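Local coordinates for 3-dehydroshikimate dehydratase (Pseudomonas putida, PDB 5HMQ), which catalyses the divalent-metal-dependent dehydration of 3-dehydroshikimate to protocatechuate, a step in quinate and shikimate degradation, at residues C[584-588]-C[609-613]; C[237-241]-C[262-267]; C[324-329]-C[425-431]; C[137-141]-C[204-208]. All blocks are in the same frame, centred on the assembly; numbering follows the deposited sequence.

Overall arrangement
Interactions 2 and 4 lie in the N-terminal TIM barrel, their centres about 21 Å apart. Interactions 1 and 3 belong to the C-terminal dioxygenase-like half, each using a strand of a different mixed sheet. Interaction 2 is buried leucine packing between the last barrel strand and helix 252-276. Interaction 4 is partly buried and sets a tryptophan of a loop against a short helix. Interaction 1 is also buried, and joins a strand to a loop beside the second magnesium site. Interaction 3 lies at the surface, where backbone hydrogen bonds add an edge strand; the other three have no hydrogen bond between their segments. Interactions 3 and 4 are farthest apart, about 61 Å between centres.

Interaction 1. Residues C[584-588]-C[609-613]; sequences GELFH and YAGYG
G584 and Y609 bring the two backbones together, with their CA atoms 4.3 Å apart. Segment 584-588 then runs on as a strand, while 609-613 is an irregular loop. No hydrogen bond joins them; the Y609 side chain packs on the backbone of G584 and E585 and on L586. L586 CB lies over one face of the Y609 ring, 3.5 Å from its centroid and 16° off the normal. This is a CH-pi contact. A chi1 of -176° turns Y609 CG away from the backbone N and carries the ring over L586, with G584 O near its plane at the edge. L586 CD2 reaches further, to G613 N at 3.6 Å, and also sits over the centre of the H588 ring. The leucine is thus held between a tyrosine and a histidine. The G613 backbone packs closely against L586 CD2 and H588 CE1, with H588 CE1 3.9 Å from G613 O. The polar atoms of H588 are used elsewhere: ND1 bonds E601 OE2 and NE2 bonds N616 ND2. E601 is a magnesium ligand with H445 and H523, and the Y612 ring meets H445 edge-to-face. H588 is therefore a second-shell residue of the metal site in the second vicinal oxygen chelate (VOC) domain.

Interaction 2. Residues C[237-241]-C[262-267]; sequences PLSLE and SLLYLE. With MG (magnesium ion), chain K.
L238 and L240 pack on L263, joining the last strand of a TIM barrel to the helix that follows it. Strand 238-240 and helix 262-267 run at 132° to each other, with their axes 10.1 Å apart. The two strand leucines meet L263 in different ways. L240 and L263 point at each other tip to tip, and L240 CD2 is 3.7 Å from L263 CD2. L238 and L263 instead slide past each other in opposite directions, with L238 CD2 also 3.7 Å from L263 CD2. One methyl of L263 therefore touches both strand leucines. The first torsion of L238 sets CG opposite the backbone N (chi1 179°), whereas in L240 CG is anti to the carbonyl carbon (chi1 -61°). L266 CD2 adds a looser contact to L238 CD2. E267 extends alongside L238, but its carboxylate is engaged elsewhere: OE2 forms a salt bridge with R5 and OE1 accepts from F287 N. S239 points away from the helix and bonds E32. The side chain of E241, just past the strand, reaches the catalytic metal site, which E136, D167 and Q193 complete. E241 OE1 binds the magnesium ion at 2.1 Å, and E241 OE2 accepts a hydrogen bond of 2.7 Å from water 1, itself a magnesium ligand.

Interaction 3. Residues C[324-329]-C[425-431]; sequences EAGKHR and DTDFSLD
H328 and F428 form an antiparallel non-hydrogen-bonded pair, their CA atoms 4.2 Å apart, where strand 324-328 meets the short, weakly bonded strand 428-430 with axes 4.7 Å apart at an angle of 150°. S429 N donates to K327 O at 3.0 Å, and D431 N donates to A325 O at 3.0 Å. A third bond, R329 N to D427 O, is 3.1 Å long. G326 CA lies close against S429 O. L430 CD2 reaches toward the backbone of A325 and also touches A325 CB.

H328 and F428 form the aromatic part of the contact. Their side chains diverge from the pair, yet the edge of H328 turns to the face of F428. The centroids are 5.4 Å apart and the planes meet at 78°. With chi1 at -162°, the H328 imidazole swings away from its own backbone N and comes over D427 O. H328 CD2 is 3.4 Å from that oxygen. H328 ND1 is hydrogen-bonded to the backbone N of S330 and K331. R329 extends to the carbonyls at the end of helix 424-427, but the position of its guanidinium is doubtful. R329 CG lies 3.5 Å from S429 OG.

Strand 428-430 follows helix 424-427 directly and forms one edge of the mixed sheet. Strand 323-328 lies between it and strand 333-338. There A325 and G326 both face L335 in a classic beta bulge, F428 touches V333, and L430 touches L335.

Interaction 4. Residues C[137-141]-C[204-208]; sequences ALAWG and VLEWS
W140 leans across the first turns of helix 204-211 and carries most of this contact. Its CB leads to a CG placed between the backbone N and the carbonyl carbon (chi1 53°). This swings the indole toward the helix. CG itself is 4.2 Å from L205 CD1. Further out, the same methyl lies over the five-membered ring, 3.5 Å from its centroid and 24° off the normal. This is a CH-pi contact, and W140 CE2 is the nearest ring atom at 3.3 Å. W140 and L205 cross at about a right angle. On the benzene side, CE3 passes L205 CA at 3.7 Å. CZ3 then meets S208 CB, also at 3.7 Å, and V204 O. At the far rim CH2 comes to 3.8 Å from S208 OG, which lies at the edge of the ring, in its plane. That hydroxyl is hydrogen-bonded to R212 NE. The opposite face of the indole lies over L138 CB.

Beside the tryptophan, A139 CB packs on V204 CG1 at 3.6 Å. L138 to G141 form a type I beta turn, closed by G141 N to L138 O. H170 of helix 168-172 also meets the W140 ring. The loop after TIM-barrel strand 132-136 is thus packed on helix 204-211, which follows barrel strand 189-194. This is the metal-binding end of the barrel: E136 binds the catalytic metal, and the side chain of S208 is about 7 Å from the bound magnesium ion.

Interaction 1. Residues C[584-588]-C[609-613]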
loop_
_atom_site.group_PDB
_atom_site.type_symbol
_atom_site.label_atom_id
_atom_site.label_comp_id
_atom_site.label_asym_id
_atom_site.label_seq_id
_atom_site.Cartn_x
_atom_site.Cartn_y
_atom_site.Cartn_z
ATOM N N GLY C 584 -17.494 -6.110 36.166
ATOM C CA GLY C 584 -18.157 -6.500 34.937
ATOM C C GLY C 584 -17.520 -7.730 34.320
ATOM O O GLY C 584 -16.310 -7.943 34.398
ATOM N N GLU C 585 -18.353 -8.556 33.692
ATOM C CA GLU C 585 -17.906 -9.825 33.142
ATOM C C GLU C 585 -18.393 -9.982 31.710
ATOM O O GLU C 585 -19.446 -9.462 31.332
ATOM C CB GLU C 585 -18.396 -11.011 33.978
ATOM C CG GLU C 585 -17.773 -11.096 35.355
ATOM C CD GLU C 585 -18.306 -12.266 36.148
ATOM O OE1 GLU C 585 -19.529 -12.304 36.402
ATOM O OE2 GLU C 585 -17.503 -13.153 36.506
ATOM N N LEU C 586 -17.615 -10.718 30.922
ATOM C CA LEU C 586 -17.954 -11.025 29.541
ATOM C C LEU C 586 -17.963 -12.532 29.341
ATOM O O LEU C 586 -17.026 -13.225 29.752
ATOM C CB LEU C 586 -16.963 -10.378 28.569
ATOM C CG LEU C 586 -17.213 -10.652 27.083
ATOM C CD1 LEU C 586 -18.508 -9.991 26.628
ATOM C CD2 LEU C 586 -16.042 -10.193 26.230
ATOM N N PHE C 587 -19.021 -13.029 28.709
ATOM C CA PHE C 587 -19.126 -14.419 28.283
ATOM C C PHE C 587 -19.377 -14.412 26.785
ATOM O O PHE C 587 -20.384 -13.863 26.327
ATOM C CB PHE C 587 -20.257 -15.145 29.013
ATOM C CG PHE C 587 -20.212 -15.001 30.508
ATOM C CD1 PHE C 587 -19.367 -15.791 31.269
ATOM C CD2 PHE C 587 -21.012 -14.072 31.151
ATOM C CE1 PHE C 587 -19.326 -15.663 32.646
ATOM C CE2 PHE C 587 -20.973 -13.938 32.528
ATOM C CZ PHE C 587 -20.130 -14.734 33.275
ATOM N N HIS C 588 -18.465 -15.009 26.024
ATOM C CA HIS C 588 -18.580 -14.963 24.577
ATOM C C HIS C 588 -18.012 -16.235 23.966
ATOM O O HIS C 588 -17.140 -16.888 24.547
ATOM C CB HIS C 588 -17.885 -13.719 23.999
ATOM C CG HIS C 588 -16.424 -13.621 24.321
ATOM N ND1 HIS C 588 -15.494 -13.164 23.411
ATOM C CD2 HIS C 588 -15.734 -13.907 25.451
ATOM C CE1 HIS C 588 -14.295 -13.178 23.964
ATOM N NE2 HIS C 588 -14.412 -13.625 25.201
ATOM N N TYR C 609 -19.757 -4.597 31.771
ATOM C CA TYR C 609 -18.555 -4.887 30.996
ATOM C C TYR C 609 -18.632 -4.185 29.644
ATOM O O TYR C 609 -19.647 -4.264 28.946
ATOM C CB TYR C 609 -18.386 -6.395 30.807
ATOM C CG TYR C 609 -17.104 -6.770 30.093
ATOM C CD1 TYR C 609 -17.051 -6.823 28.705
ATOM C CD2 TYR C 609 -15.946 -7.064 30.804
ATOM C CE1 TYR C 609 -15.887 -7.155 28.044
ATOM C CE2 TYR C 609 -14.773 -7.401 30.148
ATOM C CZ TYR C 609 -14.752 -7.447 28.768
ATOM O OH TYR C 609 -13.595 -7.783 28.104
ATOM N N ALA C 610 -17.548 -3.498 29.272
ATOM C CA ALA C 610 -17.549 -2.639 28.098
ATOM C C ALA C 610 -16.520 -3.001 27.035
ATOM O O ALA C 610 -16.559 -2.415 25.947
ATOM C CB ALA C 610 -17.334 -1.175 28.511
ATOM N N GLY C 611 -15.607 -3.930 27.304
ATOM C CA GLY C 611 -14.561 -4.266 26.361
ATOM C C GLY C 611 -15.002 -5.255 25.300
ATOM O O GLY C 611 -16.192 -5.469 25.056
ATOM N N TYR C 612 -14.008 -5.872 24.659
ATOM C CA TYR C 612 -14.239 -6.846 23.604
ATOM C C TYR C 612 -13.700 -8.227 23.942
ATOM O O TYR C 612 -13.779 -9.128 23.098
ATOM C CB TYR C 612 -13.600 -6.395 22.282
ATOM C CG TYR C 612 -14.152 -5.130 21.660
ATOM C CD1 TYR C 612 -15.383 -5.131 21.015
ATOM C CD2 TYR C 612 -13.418 -3.952 21.667
ATOM C CE1 TYR C 612 -15.884 -3.983 20.425
ATOM C CE2 TYR C 612 -13.911 -2.799 21.078
ATOM C CZ TYR C 612 -15.144 -2.822 20.458
ATOM O OH TYR C 612 -15.640 -1.679 19.871
ATOM N N GLY C 613 -13.158 -8.424 25.138
ATOM C CA GLY C 613 -12.536 -9.693 25.468
ATOM C C GLY C 613 -11.287 -9.958 24.659
ATOM O O GLY C 613 -11.042 -11.106 24.262
#

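Interaction 2. Residues C[237-241]-C[262-267]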
loop_
_atom_site.group_PDB
_atom_site.type_symbol
_atom_site.label_atom_id
_atom_site.label_comp_id
_atom_site.label_asym_id
_atom_site.label_seq_id
_atom_site.Cartn_x
_atom_site.Cartn_y
_atom_site.Cartn_z
ATOM N N PRO C 237 -1.502 30.780 7.037
ATOM C CA PRO C 237 -1.694 29.448 6.451
ATOM C C PRO C 237 -1.798 28.362 7.514
ATOM O O PRO C 237 -1.132 28.408 8.551
ATOM C CB PRO C 237 -0.446 29.260 5.579
ATOM C CG PRO C 237 0.079 30.642 5.348
ATOM C CD PRO C 237 -0.241 31.398 6.600
ATOM N N LEU C 238 -2.660 27.381 7.236
ATOM C CA LEU C 238 -2.796 26.165 8.037
ATOM C C LEU C 238 -2.407 24.980 7.164
ATOM O O LEU C 238 -3.090 24.688 6.178
ATOM C CB LEU C 238 -4.221 25.996 8.560
ATOM C CG LEU C 238 -4.468 24.736 9.389
ATOM C CD1 LEU C 238 -3.782 24.811 10.744
ATOM C CD2 LEU C 238 -5.957 24.464 9.522
ATOM N N SER C 239 -1.331 24.285 7.533
ATOM C CA SER C 239 -0.695 23.348 6.618
ATOM C C SER C 239 -0.546 21.971 7.258
ATOM O O SER C 239 -0.862 21.755 8.434
ATOM C CB SER C 239 0.673 23.863 6.162
ATOM O OG SER C 239 1.157 23.100 5.069
ATOM N N LEU C 240 -0.049 21.040 6.447
ATOM C CA LEU C 240 0.147 19.643 6.815
ATOM C C LEU C 240 1.557 19.236 6.417
ATOM O O LEU C 240 1.987 19.517 5.294
ATOM C CB LEU C 240 -0.867 18.737 6.116
ATOM C CG LEU C 240 -2.342 18.981 6.421
ATOM C CD1 LEU C 240 -3.197 18.281 5.391
ATOM C CD2 LEU C 240 -2.675 18.498 7.812
ATOM N N GLU C 241 2.267 18.558 7.316
ATOM C CA GLU C 241 3.617 18.074 7.017
ATOM C C GLU C 241 3.727 16.634 7.508
ATOM O O GLU C 241 3.866 16.386 8.711
ATOM C CB GLU C 241 4.695 18.956 7.638
ATOM C CG GLU C 241 6.100 18.584 7.167
ATOM C CD GLU C 241 7.195 19.267 7.956
ATOM O OE1 GLU C 241 7.003 19.506 9.167
ATOM O OE2 GLU C 241 8.257 19.560 7.364
ATOM N N SER C 262 -8.831 16.042 6.477
ATOM C CA SER C 262 -8.355 16.122 7.855
ATOM C C SER C 262 -8.289 17.563 8.350
ATOM O O SER C 262 -8.513 17.816 9.539
ATOM C CB SER C 262 -6.984 15.458 7.981
ATOM O OG SER C 262 -5.955 16.303 7.493
ATOM N N LEU C 263 -7.990 18.513 7.461
ATOM C CA LEU C 263 -7.981 19.917 7.860
ATOM C C LEU C 263 -9.393 20.423 8.125
ATOM O O LEU C 263 -9.611 21.208 9.055
ATOM C CB LEU C 263 -7.292 20.768 6.792
ATOM C CG LEU C 263 -5.763 20.708 6.788
ATOM C CD1 LEU C 263 -5.183 21.599 5.701
ATOM C CD2 LEU C 263 -5.216 21.097 8.154
ATOM N N LEU C 264 -10.358 20.003 7.305
ATOM C CA LEU C 264 -11.751 20.356 7.559
ATOM C C LEU C 264 -12.210 19.816 8.909
ATOM O O LEU C 264 -12.855 20.524 9.691
ATOM C CB LEU C 264 -12.639 19.823 6.434
ATOM C CG LEU C 264 -12.348 20.377 5.036
ATOM C CD1 LEU C 264 -13.326 19.808 4.020
ATOM C CD2 LEU C 264 -12.355 21.901 5.018
ATOM N N TYR C 265 -11.880 18.554 9.195
ATOM C CA TYR C 265 -12.242 17.955 10.476
ATOM C C TYR C 265 -11.520 18.642 11.627
ATOM O O TYR C 265 -12.109 18.870 12.691
ATOM C CB TYR C 265 -11.928 16.458 10.447
ATOM C CG TYR C 265 -12.291 15.698 11.703
ATOM C CD1 TYR C 265 -13.617 15.534 12.084
ATOM C CD2 TYR C 265 -11.305 15.126 12.497
ATOM C CE1 TYR C 265 -13.948 14.829 13.230
ATOM C CE2 TYR C 265 -11.627 14.421 13.643
ATOM C CZ TYR C 265 -12.949 14.276 14.005
ATOM O OH TYR C 265 -13.270 13.574 15.145
ATOM N N LEU C 266 -10.245 18.987 11.428
ATOM C CA LEU C 266 -9.496 19.706 12.455
ATOM C C LEU C 266 -10.125 21.056 12.764
ATOM O O LEU C 266 -10.208 21.459 13.931
ATOM C CB LEU C 266 -8.046 19.890 12.011
ATOM C CG LEU C 266 -7.212 20.865 12.845
ATOM C CD1 LEU C 266 -7.098 20.400 14.288
ATOM C CD2 LEU C 266 -5.837 21.062 12.232
ATOM N N GLU C 267 -10.566 21.777 11.731
ATOM C CA GLU C 267 -11.157 23.093 11.948
ATOM C C GLU C 267 -12.431 23.003 12.779
ATOM O O GLU C 267 -12.636 23.807 13.696
ATOM C CB GLU C 267 -11.442 23.767 10.606
ATOM C CG GLU C 267 -10.201 24.270 9.890
ATOM C CD GLU C 267 -10.528 24.972 8.590
ATOM O OE1 GLU C 267 -11.717 25.283 8.363
ATOM O OE2 GLU C 267 -9.594 25.217 7.797
HETATM MG MG MG K . 7.864 20.803 10.549
HETATM O O HOH W 1 9.035 21.489 9.043
HETATM O O HOH W 2 9.305 19.502 10.931
#

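Interaction 3. Residues C[324-329]-C[425-431]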
loop_
_atom_site.group_PDB
_atom_site.type_symbol
_atom_site.label_atom_id
_atom_site.label_comp_id
_atom_site.label_asym_id
_atom_site.label_seq_id
_atom_site.Cartn_x
_atom_site.Cartn_y
_atom_site.Cartn_z
ATOM N N GLU C 324 -36.474 -17.058 8.538
ATOM C CA GLU C 324 -36.677 -16.594 7.169
ATOM C C GLU C 324 -37.855 -15.632 7.158
ATOM O O GLU C 324 -39.013 -16.049 7.102
ATOM C CB GLU C 324 -36.925 -17.771 6.234
ATOM C CG GLU C 324 -35.798 -18.783 6.187
ATOM C CD GLU C 324 -35.991 -19.814 5.093
ATOM O OE1 GLU C 324 -35.650 -19.515 3.929
ATOM O OE2 GLU C 324 -36.483 -20.922 5.396
ATOM N N ALA C 325 -37.568 -14.333 7.190
ATOM C CA ALA C 325 -38.641 -13.356 7.303
ATOM C C ALA C 325 -39.364 -13.120 5.986
ATOM O O ALA C 325 -40.415 -12.475 5.987
ATOM C CB ALA C 325 -38.092 -12.029 7.834
ATOM N N GLY C 326 -38.860 -13.661 4.880
ATOM C CA GLY C 326 -39.521 -13.486 3.602
ATOM C C GLY C 326 -38.580 -13.197 2.451
ATOM O O GLY C 326 -37.401 -12.892 2.656
ATOM N N LYS C 327 -39.097 -13.297 1.231
ATOM C CA LYS C 327 -38.326 -13.085 0.017
ATOM C C LYS C 327 -38.747 -11.776 -0.637
ATOM O O LYS C 327 -39.888 -11.327 -0.486
ATOM C CB LYS C 327 -38.522 -14.250 -0.964
ATOM C CG LYS C 327 -37.724 -14.141 -2.260
ATOM C CD LYS C 327 -37.660 -15.468 -2.997
ATOM C CE LYS C 327 -37.031 -15.297 -4.372
ATOM N NZ LYS C 327 -37.217 -16.502 -5.229
ATOM N N HIS C 328 -37.802 -11.149 -1.336
ATOM C CA HIS C 328 -38.112 -9.971 -2.132
ATOM C C HIS C 328 -39.192 -10.303 -3.157
ATOM O O HIS C 328 -39.286 -11.431 -3.647
ATOM C CB HIS C 328 -36.848 -9.469 -2.831
ATOM C CG HIS C 328 -36.939 -8.060 -3.329
ATOM N ND1 HIS C 328 -37.407 -7.745 -4.587
ATOM C CD2 HIS C 328 -36.609 -6.884 -2.744
ATOM C CE1 HIS C 328 -37.367 -6.435 -4.754
ATOM N NE2 HIS C 328 -36.889 -5.889 -3.650
ATOM N N ARG C 329 -40.016 -9.307 -3.480
ATOM C CA ARG C 329 -41.154 -9.565 -4.358
ATOM C C ARG C 329 -40.731 -9.812 -5.803
ATOM O O ARG C 329 -41.438 -10.512 -6.537
ATOM C CB ARG C 329 -42.165 -8.422 -4.277
ATOM C CG ARG C 329 -42.618 -8.120 -2.859
ATOM C CD ARG C 329 -43.647 -7.007 -2.828
ATOM N NE ARG C 329 -43.629 -6.283 -1.561
ATOM C CZ ARG C 329 -44.719 -5.933 -0.887
ATOM N NH1 ARG C 329 -45.917 -6.260 -1.347
ATOM N NH2 ARG C 329 -44.611 -5.269 0.252
ATOM N N ASP C 425 -41.794 -4.144 4.700
ATOM C CA ASP C 425 -43.162 -4.397 4.258
ATOM C C ASP C 425 -43.402 -3.912 2.837
ATOM O O ASP C 425 -44.353 -4.366 2.194
ATOM C CB ASP C 425 -44.180 -3.726 5.185
ATOM C CG ASP C 425 -44.163 -4.292 6.588
ATOM O OD1 ASP C 425 -44.789 -5.348 6.813
ATOM O OD2 ASP C 425 -43.536 -3.668 7.470
ATOM N N THR C 426 -42.572 -3.002 2.333
ATOM C CA THR C 426 -42.792 -2.446 1.005
ATOM C C THR C 426 -42.157 -3.284 -0.100
ATOM O O THR C 426 -42.786 -3.498 -1.143
ATOM C CB THR C 426 -42.258 -1.009 0.941
ATOM O OG1 THR C 426 -40.957 -0.950 1.544
ATOM C CG2 THR C 426 -43.197 -0.057 1.668
ATOM N N ASP C 427 -40.920 -3.752 0.090
ATOM C CA ASP C 427 -40.228 -4.459 -0.983
ATOM C C ASP C 427 -40.218 -5.969 -0.813
ATOM O O ASP C 427 -39.890 -6.678 -1.771
ATOM C CB ASP C 427 -38.780 -3.983 -1.095
ATOM C CG ASP C 427 -38.645 -2.485 -0.876
ATOM O OD1 ASP C 427 -37.702 -2.081 -0.167
ATOM O OD2 ASP C 427 -39.418 -1.705 -1.473
ATOM N N PHE C 428 -40.582 -6.477 0.358
ATOM C CA PHE C 428 -40.567 -7.904 0.634
ATOM C C PHE C 428 -41.981 -8.424 0.847
ATOM O O PHE C 428 -42.922 -7.664 1.095
ATOM C CB PHE C 428 -39.712 -8.216 1.869
ATOM C CG PHE C 428 -38.248 -7.915 1.694
ATOM C CD1 PHE C 428 -37.767 -6.625 1.851
ATOM C CD2 PHE C 428 -37.353 -8.924 1.385
ATOM C CE1 PHE C 428 -36.421 -6.348 1.695
ATOM C CE2 PHE C 428 -36.009 -8.654 1.229
ATOM C CZ PHE C 428 -35.542 -7.363 1.384
ATOM N N SER C 429 -42.109 -9.743 0.784
ATOM C CA SER C 429 -43.370 -10.434 1.025
ATOM C C SER C 429 -43.120 -11.230 2.298
ATOM O O SER C 429 -42.728 -12.399 2.265
ATOM C CB SER C 429 -43.777 -11.323 -0.147
ATOM O OG SER C 429 -44.468 -10.578 -1.134
ATOM N N LEU C 430 -43.345 -10.562 3.423
ATOM C CA LEU C 430 -42.941 -11.072 4.722
ATOM C C LEU C 430 -43.868 -12.196 5.168
ATOM O O LEU C 430 -45.093 -12.083 5.070
ATOM C CB LEU C 430 -42.939 -9.928 5.739
ATOM C CG LEU C 430 -41.849 -8.865 5.549
ATOM C CD1 LEU C 430 -42.074 -7.688 6.471
ATOM C CD2 LEU C 430 -40.478 -9.446 5.810
ATOM N N ASP C 431 -43.275 -13.280 5.657
ATOM C CA ASP C 431 -44.021 -14.404 6.213
ATOM C C ASP C 431 -44.290 -14.089 7.678
ATOM O O ASP C 431 -43.405 -14.207 8.531
ATOM C CB ASP C 431 -43.236 -15.702 6.037
ATOM C CG ASP C 431 -43.993 -16.933 6.529
ATOM O OD1 ASP C 431 -45.036 -16.790 7.200
ATOM O OD2 ASP C 431 -43.544 -18.056 6.217
#

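Interaction 4. Residues C[137-141]-C[204-208]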
loop_
_atom_site.group_PDB
_atom_site.type_symbol
_atom_site.label_atom_id
_atom_site.label_comp_id
_atom_site.label_asym_id
_atom_site.label_seq_id
_atom_site.Cartn_x
_atom_site.Cartn_y
_atom_site.Cartn_z
ATOM N N ALA C 137 11.483 24.937 15.686
ATOM C CA ALA C 137 12.264 24.087 16.576
ATOM C C ALA C 137 12.024 22.625 16.224
ATOM O O ALA C 137 10.878 22.159 16.223
ATOM C CB ALA C 137 11.902 24.340 18.037
ATOM N N LEU C 138 13.096 21.909 15.908
ATOM C CA LEU C 138 13.026 20.459 15.835
ATOM C C LEU C 138 13.059 19.887 17.244
ATOM O O LEU C 138 13.806 20.367 18.101
ATOM C CB LEU C 138 14.183 19.901 15.007
ATOM C CG LEU C 138 14.269 20.402 13.564
ATOM C CD1 LEU C 138 15.502 19.838 12.873
ATOM C CD2 LEU C 138 13.009 20.050 12.789
ATOM N N ALA C 139 12.237 18.863 17.488
ATOM C CA ALA C 139 12.183 18.252 18.812
ATOM C C ALA C 139 13.529 17.688 19.251
ATOM O O ALA C 139 13.736 17.476 20.450
ATOM C CB ALA C 139 11.123 17.151 18.844
ATOM N N TRP C 140 14.447 17.446 18.314
ATOM C CA TRP C 140 15.784 16.959 18.623
ATOM C C TRP C 140 16.858 18.016 18.378
ATOM O O TRP C 140 18.024 17.672 18.159
ATOM C CB TRP C 140 16.086 15.699 17.809
ATOM C CG TRP C 140 15.858 15.877 16.343
ATOM C CD1 TRP C 140 16.775 16.266 15.412
ATOM C CD2 TRP C 140 14.628 15.675 15.636
ATOM N NE1 TRP C 140 16.193 16.318 14.168
ATOM C CE2 TRP C 140 14.874 15.965 14.280
ATOM C CE3 TRP C 140 13.341 15.280 16.020
ATOM C CZ2 TRP C 140 13.884 15.863 13.301
ATOM C CZ3 TRP C 140 12.359 15.183 15.051
ATOM C CH2 TRP C 140 12.636 15.473 13.705
ATOM N N GLY C 141 16.484 19.294 18.401
ATOM C CA GLY C 141 17.469 20.348 18.235
ATOM C C GLY C 141 18.518 20.328 19.330
ATOM O O GLY C 141 18.242 20.001 20.486
ATOM N N VAL C 204 12.491 10.386 19.216
ATOM C CA VAL C 204 11.583 11.344 18.589
ATOM C C VAL C 204 11.949 11.570 17.128
ATOM O O VAL C 204 11.072 11.827 16.293
ATOM C CB VAL C 204 11.558 12.658 19.395
ATOM C CG1 VAL C 204 10.513 13.597 18.839
ATOM C CG2 VAL C 204 11.263 12.364 20.855
ATOM N N LEU C 205 13.232 11.451 16.784
ATOM C CA LEU C 205 13.642 11.614 15.393
ATOM C C LEU C 205 13.068 10.508 14.517
ATOM O O LEU C 205 12.528 10.775 13.438
ATOM C CB LEU C 205 15.167 11.636 15.294
ATOM C CG LEU C 205 15.746 11.623 13.876
ATOM C CD1 LEU C 205 15.911 13.011 13.310
ATOM C CD2 LEU C 205 17.075 10.887 13.864
ATOM N N GLU C 206 13.167 9.257 14.972
ATOM C CA GLU C 206 12.576 8.152 14.223
ATOM C C GLU C 206 11.056 8.178 14.313
ATOM O O GLU C 206 10.370 7.809 13.352
ATOM C CB GLU C 206 13.121 6.821 14.743
ATOM C CG GLU C 206 14.639 6.749 14.845
ATOM C CD GLU C 206 15.318 6.574 13.500
ATOM O OE1 GLU C 206 14.641 6.162 12.533
ATOM O OE2 GLU C 206 16.535 6.847 13.412
ATOM N N TRP C 207 10.520 8.609 15.457
ATOM C CA TRP C 207 9.080 8.797 15.607
ATOM C C TRP C 207 8.542 9.780 14.574
ATOM O O TRP C 207 7.495 9.539 13.960
ATOM C CB TRP C 207 8.792 9.276 17.033
ATOM C CG TRP C 207 7.349 9.389 17.431
ATOM C CD1 TRP C 207 6.255 9.005 16.712
ATOM C CD2 TRP C 207 6.853 9.913 18.668
ATOM N NE1 TRP C 207 5.107 9.270 17.422
ATOM C CE2 TRP C 207 5.448 9.828 18.626
ATOM C CE3 TRP C 207 7.461 10.452 19.806
ATOM C CZ2 TRP C 207 4.642 10.258 19.679
ATOM C CZ3 TRP C 207 6.661 10.880 20.849
ATOM C CH2 TRP C 207 5.267 10.782 20.778
ATOM N N SER C 208 9.251 10.892 14.360
ATOM C CA SER C 208 8.813 11.873 13.373
ATOM C C SER C 208 9.009 11.367 11.952
ATOM O O SER C 208 8.198 11.668 11.069
ATOM C CB SER C 208 9.573 13.186 13.562
ATOM O OG SER C 208 9.230 14.126 12.561
#